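Local coordinates for protein glucose-6-phosphate 1-dehydrogenase (Kluyveromyces lactis, PDB 7E6I) that catalyses the NADP-dependent oxidation of glucose 6-phosphate to 6-phosphogluconolactone, the rate-limiting first step of the oxidative pentose phosphate pathway, at residues D240-H245 against M335-A340; G230-I235 against S311-F316. One frame throughout, in Å; residues are numbered along the deposited sequence.

How the interactions relate
Along the chain the four segments come in the order 230-235, 240-245, 311-316 and 335-340, so the two contacts cross: interaction 2 closes the loop from helix 229-232 to the approach of strand 316-321, and interaction 1 the overlapping loop from helix 236-254 to strand 333-338. Both lie in the C-terminal part of the protein. They tie helix 229-232 and the turn after it to the loop that enters strand 316-321, and helix 236-254 to the neighbouring antiparallel strand 333-338. Lys339 N lies 3.0 Å from Thr315 O, probably hydrogen-bonded, and Phe232 CE1 is 3.7 Å from Asp240 OD2, so interaction 2 packs next to the sugar-binding residues of interaction 1.

Interaction 1: D240-H245 against M335-A340; sequences DVMQNH and MRAGKA. With BG6 (6-O-phosphono-beta-D-glucopyranose), chain B.
Met242 and Ala337 bring helix 240-245 and strand 335-338 closest, their CA atoms 7.0 Å apart. The two axes approach to 8.6 Å and run at 143°, nearer antiparallel than parallel. The helix has a wider pi-type turn and is kinked where the N atoms of Asn244 and His245 make no bond to the preceding turn; His245 N bonds to Asn244 OD1 (2.9 Å), an oxygen that also sits over the face of the His245 imidazole. The seam between helix and sheet is apolar: Ala337 CB receives Val241 CG2 at 3.7 Å and also touches Met242 CG. The side chains of Met242 and Met335 pass each other running opposite ways, with Met335 CE 3.6 Å from Met242 CB. The bend of Met242 about its last torsion (chi3 56°) carries CE to Met335 O.

Bound glucose 6-phosphate meets Asp240, His245 and Lys339. The Asp240 carboxylate takes a sugar hydroxyl on each oxygen, O2 on OD1 and O3 on OD2; both bonds are modelled so short that their exact lengths are doubtful. Lys339 NZ reaches the same O3 at 2.9 Å, makes a salt bridge with Glu221, and a long one of 3.8 Å with Asp240 OD2. At the neighbouring anomeric carbon, His245 NE2 is hydrogen-bonded to O1 at 2.8 Å, with the ligand at the ring edge, while ND1 bonds to Asp182 and Tyr184 stacks on the ring. An alanine in place of His245 would probably leave both O1 and Asp182 without their imidazole partner and open a gap beside Tyr184. With Asp240 on O2 and O3 and Lys339 on O3, the contact probably helps to hold the sugar with its O1 at His245, consistent with that residue's role by similarity as proton acceptor when C1 is oxidised.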
loop_
_atom_site.group_PDB
_atom_site.type_symbol
_atom_site.label_atom_id
_atom_site.label_comp_id
_atom_site.label_asym_id
_atom_site.label_seq_id
_atom_site.Cartn_x
_atom_site.Cartn_y
_atom_site.Cartn_z
ATOM N N ASP A 240 11.109 -2.203 -1.903
ATOM C CA ASP A 240 10.409 -2.141 -0.627
ATOM C C ASP A 240 9.107 -1.354 -0.736
ATOM O O ASP A 240 8.089 -1.770 -0.181
ATOM C CB ASP A 240 11.308 -1.545 0.458
ATOM C CG ASP A 240 10.758 -1.803 1.869
ATOM O OD1 ASP A 240 10.176 -2.893 2.109
ATOM O OD2 ASP A 240 10.895 -0.917 2.737
ATOM N N VAL A 241 9.117 -0.207 -1.428
ATOM C CA VAL A 241 7.950 0.678 -1.425
ATOM C C VAL A 241 7.638 1.267 -2.796
ATOM O O VAL A 241 6.524 1.741 -3.025
ATOM C CB VAL A 241 8.115 1.824 -0.410
ATOM C CG1 VAL A 241 8.384 1.271 1.003
ATOM C CG2 VAL A 241 9.203 2.807 -0.867
ATOM N N MET A 242 8.602 1.276 -3.710
ATOM C CA MET A 242 8.363 1.967 -4.976
ATOM C C MET A 242 7.659 1.073 -5.997
ATOM O O MET A 242 6.678 1.502 -6.614
ATOM C CB MET A 242 9.675 2.515 -5.549
ATOM C CG MET A 242 10.509 3.279 -4.518
ATOM S SD MET A 242 11.963 4.149 -5.182
ATOM C CE MET A 242 11.186 5.179 -6.435
ATOM N N GLN A 243 8.146 -0.162 -6.178
ATOM C CA GLN A 243 7.496 -1.121 -7.071
ATOM C C GLN A 243 6.036 -1.393 -6.675
ATOM O O GLN A 243 5.232 -1.802 -7.517
ATOM C CB GLN A 243 8.304 -2.429 -7.073
ATOM C CG GLN A 243 7.799 -3.552 -8.001
ATOM C CD GLN A 243 6.677 -4.389 -7.383
ATOM O OE1 GLN A 243 6.504 -4.429 -6.160
ATOM N NE2 GLN A 243 5.889 -5.033 -8.238
ATOM N N ASN A 244 5.677 -1.207 -5.401
ATOM C CA ASN A 244 4.320 -1.520 -4.972
ATOM C C ASN A 244 3.570 -0.268 -4.519
ATOM O O ASN A 244 2.806 0.292 -5.307
ATOM C CB ASN A 244 4.338 -2.574 -3.855
ATOM C CG ASN A 244 5.555 -2.456 -2.971
ATOM O OD1 ASN A 244 5.576 -1.668 -2.030
ATOM N ND2 ASN A 244 6.570 -3.241 -3.259
ATOM N N HIS A 245 3.768 0.179 -3.273
ATOM C CA HIS A 245 2.983 1.291 -2.728
ATOM C C HIS A 245 2.983 2.503 -3.650
ATOM O O HIS A 245 1.923 2.979 -4.078
ATOM C CB HIS A 245 3.521 1.702 -1.358
ATOM C CG HIS A 245 3.576 0.581 -0.373
ATOM N ND1 HIS A 245 2.618 -0.411 -0.323
ATOM C CD2 HIS A 245 4.479 0.284 0.588
ATOM C CE1 HIS A 245 2.922 -1.261 0.641
ATOM N NE2 HIS A 245 4.049 -0.865 1.206
ATOM N N MET A 335 9.144 9.352 -9.182
ATOM C CA MET A 335 8.887 8.705 -7.903
ATOM C C MET A 335 10.182 8.741 -7.116
ATOM O O MET A 335 11.243 8.409 -7.653
ATOM C CB MET A 335 8.422 7.264 -8.086
ATOM C CG MET A 335 6.931 7.120 -8.375
ATOM S SD MET A 335 6.420 5.376 -8.492
ATOM C CE MET A 335 7.933 4.577 -7.976
ATOM N N ARG A 336 10.109 9.153 -5.858
ATOM C CA ARG A 336 11.314 9.227 -5.049
ATOM C C ARG A 336 11.001 8.761 -3.634
ATOM O O ARG A 336 10.002 9.177 -3.040
ATOM C CB ARG A 336 11.914 10.644 -5.060
ATOM C CG ARG A 336 11.017 11.785 -4.567
ATOM C CD ARG A 336 11.706 13.118 -4.900
ATOM N NE ARG A 336 10.878 14.323 -4.787
ATOM C CZ ARG A 336 10.764 15.042 -3.672
ATOM N NH1 ARG A 336 11.415 14.658 -2.586
ATOM N NH2 ARG A 336 10.017 16.145 -3.637
ATOM N N ALA A 337 11.842 7.874 -3.117
ATOM C CA ALA A 337 11.645 7.252 -1.816
ATOM C C ALA A 337 12.987 7.137 -1.101
ATOM O O ALA A 337 13.996 6.786 -1.724
ATOM C CB ALA A 337 11.021 5.863 -1.953
ATOM N N GLY A 338 12.991 7.424 0.205
ATOM C CA GLY A 338 14.203 7.301 0.991
ATOM C C GLY A 338 13.922 6.988 2.442
ATOM O O GLY A 338 12.907 7.409 3.011
ATOM N N LYS A 339 14.832 6.228 3.041
ATOM C CA LYS A 339 14.903 6.035 4.477
ATOM C C LYS A 339 16.015 6.913 5.029
ATOM O O LYS A 339 16.908 7.347 4.297
ATOM C CB LYS A 339 15.162 4.563 4.818
ATOM C CG LYS A 339 13.880 3.742 5.042
ATOM C CD LYS A 339 13.915 2.386 4.338
ATOM C CE LYS A 339 13.220 1.287 5.137
ATOM N NZ LYS A 339 11.787 1.533 5.444
ATOM N N ALA A 340 15.936 7.195 6.330
ATOM C CA ALA A 340 16.979 7.943 7.048
ATOM C C ALA A 340 17.127 9.362 6.503
ATOM O O ALA A 340 18.236 9.884 6.360
ATOM C CB ALA A 340 18.323 7.202 7.020
HETATM C C1 BG6 B . 6.347 -1.597 4.088
HETATM C C2 BG6 B . 7.858 -1.461 3.905
HETATM O O1 BG6 B . 5.717 -2.179 3.017
HETATM O O5 BG6 B . 5.750 -0.231 4.255
HETATM C C3 BG6 B . 8.481 -0.722 5.037
HETATM O O2 BG6 B . 8.484 -2.744 3.766
HETATM C C4 BG6 B . 7.890 0.642 5.182
HETATM O O3 BG6 B . 9.906 -0.557 4.808
HETATM C C5 BG6 B . 6.372 0.554 5.345
HETATM O O4 BG6 B . 8.493 1.284 6.312
HETATM C C6 BG6 B . 5.694 1.897 5.322
HETATM O O6 BG6 B . 4.302 1.682 5.466
HETATM P P BG6 B . 3.413 2.838 6.258
HETATM O O1P BG6 B . 3.783 4.098 5.499
HETATM O O2P BG6 B . 3.840 2.873 7.702
HETATM O O3P BG6 B . 1.910 2.567 6.219
#

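Interaction 2: G230-I235 against S311-F316; sequences GYFDSI and SKCVTF
Asp233 OD1 is gripped by two hydroxyls: Ser311 OG donates to it across the contact and Tyr301 OH bonds to it from a nearby loop. The Ser311 OG to Asp233 OD1 distance is modelled at a very short 2.5 Å, so the bond is sound in kind but its length uncertain. Ser311 OG in turn accepts from Cys313 N at 3.2 Å with an N-H...O angle of 156°, an ST turn. The relay thus runs from a backbone N-H through a hydroxyl to the acid.

Next to this polar cluster the contact turns apolar. Phe232 CG is anti to its backbone N (chi1 -163°), and the ring packs with its CD2 atom 3.7 Å from Cys313 SG. The sulfur lies 4.8 Å from the Phe232 ring centroid and 66° off the ring normal, an oblique sulfur-aromatic contact. Farther round the ring, CE2 has Val314 O at its edge, near the ring plane (3.8 Å), and Thr315 CG2 touches the same carbon more loosely. Phe232 O, close to Cys313 SG, bonds to Ile235 N at 2.8 Å.

Gln289 NE2 hydrogen-bonds both Ser311 O and Cys313 O, and Tyr461 OH the Thr315 hydroxyl. Thr315 and Phe316, both facing Gly288, form a classic beta bulge as strand 316-321 begins. Two hydroxyl partners on OD1 would be consistent with a charged Asp233. The aromatic side of the contact is second-shell: the Phe232 side chain packs near Asp240 and Lys339 and comes within about 5 Å (nearest atoms) of the bound sugar phosphate, so the contact joins the loop before strand 316-321 to the second shell of the pocket.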
loop_
_atom_site.group_PDB
_atom_site.type_symbol
_atom_site.label_atom_id
_atom_site.label_comp_id
_atom_site.label_asym_id
_atom_site.label_seq_id
_atom_site.Cartn_x
_atom_site.Cartn_y
_atom_site.Cartn_z
ATOM N N GLY A 230 20.839 -6.400 7.286
ATOM C CA GLY A 230 21.180 -7.587 6.519
ATOM C C GLY A 230 20.006 -8.108 5.720
ATOM O O GLY A 230 20.169 -8.601 4.603
ATOM N N TYR A 231 18.805 -7.996 6.281
ATOM C CA TYR A 231 17.596 -8.357 5.550
ATOM C C TYR A 231 17.328 -7.381 4.410
ATOM O O TYR A 231 16.985 -7.790 3.292
ATOM C CB TYR A 231 16.410 -8.376 6.508
ATOM C CG TYR A 231 16.466 -9.487 7.520
ATOM C CD1 TYR A 231 16.573 -10.813 7.119
ATOM C CD2 TYR A 231 16.418 -9.211 8.885
ATOM C CE1 TYR A 231 16.626 -11.838 8.048
ATOM C CE2 TYR A 231 16.473 -10.226 9.820
ATOM C CZ TYR A 231 16.573 -11.537 9.394
ATOM O OH TYR A 231 16.632 -12.550 10.320
ATOM N N PHE A 232 17.465 -6.086 4.679
ATOM C CA PHE A 232 17.153 -5.087 3.674
ATOM C C PHE A 232 18.088 -5.179 2.482
ATOM O O PHE A 232 17.735 -4.712 1.389
ATOM C CB PHE A 232 17.219 -3.701 4.308
ATOM C CG PHE A 232 16.541 -2.626 3.510
ATOM C CD1 PHE A 232 15.166 -2.477 3.550
ATOM C CD2 PHE A 232 17.282 -1.745 2.741
ATOM C CE1 PHE A 232 14.541 -1.467 2.834
ATOM C CE2 PHE A 232 16.661 -0.747 2.015
ATOM C CZ PHE A 232 15.291 -0.606 2.064
ATOM N N ASP A 233 19.252 -5.809 2.663
ATOM C CA ASP A 233 20.298 -5.754 1.649
ATOM C C ASP A 233 19.834 -6.360 0.336
ATOM O O ASP A 233 20.137 -5.834 -0.737
ATOM C CB ASP A 233 21.552 -6.466 2.147
ATOM C CG ASP A 233 22.762 -6.119 1.327
ATOM O OD1 ASP A 233 23.178 -4.947 1.407
ATOM O OD2 ASP A 233 23.279 -6.991 0.590
ATOM N N SER A 234 19.099 -7.453 0.396
ATOM C CA SER A 234 18.601 -8.085 -0.812
ATOM C C SER A 234 17.286 -7.477 -1.296
ATOM O O SER A 234 16.785 -7.892 -2.349
ATOM C CB SER A 234 18.410 -9.577 -0.562
ATOM O OG SER A 234 17.531 -9.772 0.535
ATOM N N ILE A 235 16.712 -6.526 -0.548
ATOM C CA ILE A 235 15.445 -5.884 -0.893
ATOM C C ILE A 235 15.718 -4.571 -1.620
ATOM O O ILE A 235 15.508 -4.470 -2.837
ATOM C CB ILE A 235 14.586 -5.616 0.356
ATOM C CG1 ILE A 235 14.315 -6.889 1.163
ATOM C CG2 ILE A 235 13.268 -4.996 -0.047
ATOM C CD1 ILE A 235 13.842 -8.036 0.343
ATOM N N SER A 311 28.507 -3.382 0.533
ATOM C CA SER A 311 27.116 -3.403 0.101
ATOM C C SER A 311 26.779 -2.205 -0.782
ATOM O O SER A 311 27.030 -1.056 -0.413
ATOM C CB SER A 311 26.199 -3.421 1.318
ATOM O OG SER A 311 24.860 -3.218 0.925
ATOM N N LYS A 312 26.185 -2.476 -1.944
ATOM C CA LYS A 312 25.669 -1.434 -2.823
ATOM C C LYS A 312 24.170 -1.197 -2.630
ATOM O O LYS A 312 23.504 -0.698 -3.548
ATOM C CB LYS A 312 25.958 -1.790 -4.281
ATOM C CG LYS A 312 27.429 -1.988 -4.611
ATOM C CD LYS A 312 27.691 -1.743 -6.105
ATOM C CE LYS A 312 26.948 -2.763 -6.973
ATOM N NZ LYS A 312 27.860 -3.592 -7.829
ATOM N N CYS A 313 23.620 -1.546 -1.465
ATOM C CA CYS A 313 22.177 -1.474 -1.276
ATOM C C CYS A 313 21.682 -0.030 -1.357
ATOM O O CYS A 313 22.251 0.877 -0.738
ATOM C CB CYS A 313 21.779 -2.083 0.059
ATOM S SG CYS A 313 19.988 -2.160 0.279
ATOM N N VAL A 314 20.607 0.172 -2.109
ATOM C CA VAL A 314 20.010 1.491 -2.290
ATOM C C VAL A 314 18.986 1.729 -1.183
ATOM O O VAL A 314 17.995 0.998 -1.081
ATOM C CB VAL A 314 19.353 1.602 -3.675
ATOM C CG1 VAL A 314 18.702 2.924 -3.830
ATOM C CG2 VAL A 314 20.382 1.413 -4.774
ATOM N N THR A 315 19.201 2.766 -0.372
ATOM C CA THR A 315 18.211 3.169 0.625
ATOM C C THR A 315 17.470 4.446 0.233
ATOM O O THR A 315 16.516 4.839 0.919
ATOM C CB THR A 315 18.874 3.333 2.009
ATOM O OG1 THR A 315 19.787 4.434 1.987
ATOM C CG2 THR A 315 19.647 2.076 2.382
ATOM N N PHE A 316 17.883 5.100 -0.853
ATOM C CA PHE A 316 17.162 6.220 -1.435
ATOM C C PHE A 316 17.218 6.073 -2.939
ATOM O O PHE A 316 18.301 5.861 -3.490
ATOM C CB PHE A 316 17.769 7.577 -1.043
ATOM C CG PHE A 316 17.144 8.743 -1.765
ATOM C CD1 PHE A 316 17.473 9.035 -3.079
ATOM C CD2 PHE A 316 16.217 9.535 -1.129
ATOM C CE1 PHE A 316 16.880 10.068 -3.737
ATOM C CE2 PHE A 316 15.628 10.574 -1.789
ATOM C CZ PHE A 316 15.962 10.841 -3.100
#